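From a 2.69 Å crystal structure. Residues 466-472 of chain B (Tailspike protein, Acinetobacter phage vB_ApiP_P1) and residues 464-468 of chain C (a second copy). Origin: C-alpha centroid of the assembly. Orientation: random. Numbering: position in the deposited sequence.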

# COMPACT_ATOMS: atom_id res chain seq x y z
N GLY B 466 45.53 16.84 3.66
CA GLY B 466 45.22 15.86 2.65
C GLY B 466 45.94 16.18 1.36
O GLY B 466 46.89 16.96 1.34
N ARG B 467 45.47 15.57 0.27
CA ARG B 467 46.09 15.76 -1.04
C ARG B 467 45.09 16.41 -1.99
O ARG B 467 43.88 16.22 -1.87
CB ARG B 467 46.60 14.43 -1.62
CG ARG B 467 45.55 13.53 -2.23
CD ARG B 467 46.20 12.38 -2.98
NE ARG B 467 45.38 11.17 -2.98
CZ ARG B 467 45.56 10.14 -2.15
NH1 ARG B 467 46.54 10.18 -1.26
NH2 ARG B 467 44.77 9.08 -2.22
N LEU B 468 45.63 17.19 -2.92
CA LEU B 468 44.83 17.92 -3.90
C LEU B 468 45.33 17.61 -5.30
O LEU B 468 46.53 17.70 -5.57
CB LEU B 468 44.91 19.43 -3.65
CG LEU B 468 44.63 19.93 -2.23
CD1 LEU B 468 44.74 21.45 -2.17
CD2 LEU B 468 43.27 19.47 -1.75
N LEU B 469 44.41 17.23 -6.19
CA LEU B 469 44.71 17.04 -7.60
C LEU B 469 44.08 18.18 -8.38
O LEU B 469 42.85 18.31 -8.41
CB LEU B 469 44.20 15.69 -8.11
CG LEU B 469 44.47 15.42 -9.59
CD1 LEU B 469 45.97 15.43 -9.88
CD2 LEU B 469 43.84 14.11 -10.02
N VAL B 470 44.91 19.02 -8.99
CA VAL B 470 44.46 20.21 -9.69
C VAL B 470 44.72 20.03 -11.18
O VAL B 470 45.85 19.71 -11.59
CB VAL B 470 45.17 21.47 -9.17
CG1 VAL B 470 44.61 22.71 -9.85
CG2 VAL B 470 45.04 21.57 -7.66
N ASN B 471 43.69 20.23 -11.99
CA ASN B 471 43.79 20.23 -13.44
C ASN B 471 43.48 21.64 -13.93
O ASN B 471 42.32 22.06 -13.93
CB ASN B 471 42.85 19.20 -14.06
CG ASN B 471 42.99 19.11 -15.57
OD1 ASN B 471 42.12 18.58 -16.26
ND2 ASN B 471 44.11 19.60 -16.09
N ALA B 472 44.52 22.37 -14.33
CA ALA B 472 44.37 23.72 -14.84
C ALA B 472 44.38 23.71 -16.36
O ALA B 472 45.19 23.02 -16.98
CB ALA B 472 45.49 24.63 -14.31
N TYR C 464 42.02 15.37 -21.43
CA TYR C 464 41.88 14.73 -20.13
C TYR C 464 43.06 15.10 -19.24
O TYR C 464 44.07 15.65 -19.68
CB TYR C 464 41.76 13.22 -20.28
CG TYR C 464 42.83 12.56 -21.13
CD1 TYR C 464 44.05 12.19 -20.57
CD2 TYR C 464 42.61 12.30 -22.47
CE1 TYR C 464 45.02 11.58 -21.34
CE2 TYR C 464 43.58 11.69 -23.25
CZ TYR C 464 44.79 11.34 -22.68
OH TYR C 464 45.75 10.73 -23.45
N GLY C 465 42.92 14.80 -17.95
CA GLY C 465 43.97 15.12 -16.99
C GLY C 465 43.68 14.63 -15.59
O GLY C 465 42.72 15.07 -14.96
N GLY C 466 44.51 13.73 -15.10
CA GLY C 466 44.33 13.20 -13.76
C GLY C 466 45.47 12.28 -13.38
O GLY C 466 46.53 12.29 -14.01
N ARG C 467 45.24 11.48 -12.35
CA ARG C 467 46.25 10.57 -11.84
C ARG C 467 45.77 9.13 -12.01
O ARG C 467 44.56 8.85 -11.99
CB ARG C 467 46.60 10.83 -10.37
CG ARG C 467 45.62 10.27 -9.36
CD ARG C 467 46.19 10.36 -7.95
NE ARG C 467 46.01 11.68 -7.35
CZ ARG C 467 45.02 11.99 -6.52
NH1 ARG C 467 44.12 11.07 -6.18
NH2 ARG C 467 44.93 13.21 -6.02
N LEU C 468 46.73 8.22 -12.19
CA LEU C 468 46.45 6.81 -12.39
C LEU C 468 47.23 6.00 -11.38
O LEU C 468 48.45 6.19 -11.23
CB LEU C 468 46.83 6.37 -13.81
CG LEU C 468 46.29 7.17 -14.99
CD1 LEU C 468 46.77 6.57 -16.31
CD2 LEU C 468 44.77 7.23 -14.96
O HOH W 1 42.83 13.92 -4.21

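This is a buried, side-chain-mediated contact between strands from two copies of the same protein, held by close packing around one arginine and a single bridging water, with no direct hydrogen bond from one stretch to the other. The strand axes come no closer than 7.2 Å and their directions differ by 147°, so the strands run roughly antiparallel but are too far apart to pair through their backbones. The nearest CA atoms, those of B:Asn471 and C:Gly465, are still 6.2 Å apart, and side chains must fill the gap.

Strand alternation selects those side chains on chain B. B:Arg467, B:Leu469 and B:Asn471 point toward chain C, while B:Leu468 points away and B:Val470 lies out of reach. Chain C answers with one long side chain, C:Arg467, preceded by two glycines.

C:Arg467 is the centre of the contact. Its guanidinium lies between two aliphatic groups, with B:Arg467 CD over one face and B:Leu469 CD2 over the opposite face. NH2 of C:Arg467 comes within 3.4 Å of CD of B:Arg467 and 3.3 Å of CB of B:Leu469. The flat faces of a guanidinium are poorly solvated and accept carbon neighbours readily, while its N-H groups point outward in the plane, free to bond at the edge. Here NH2 of C:Arg467 donates to water 1 at 2.9 Å, and that water gives a weak bond to the backbone O of B:Arg467 at 3.4 Å.

The same arrangement brings like charges together: NE of B:Arg467 and NH1 of C:Arg467 are 3.4 Å apart. Both are donors, so no hydrogen bond joins them. Further hydrogen bonds elsewhere in the structure engage both arginines. Although they are the same residue in two copies, their side chains part at chi3, 150° (t) in B:Arg467 and 82° (p) in C:Arg467.

Toward the other end, the contact runs onto the two glycines. B:Leu469 CD2 rests 3.9 Å from CA of C:Gly466, a van der Waals contact against bare backbone. At C:Gly465 the fit is stricter, since an ideal CB would sit 2.9 Å from OD1 of B:Asn471, a clash. That OD1 lies 3.8 Å from O of C:Gly465, a meeting of two acceptors without a bond; the amide of B:Asn471 finds its partners elsewhere in the structure. The rule to read here is carbon on the guanidinium faces, water at its edge, and glycine at C:Gly465, where OD1 of B:Asn471 leaves no room for a CB.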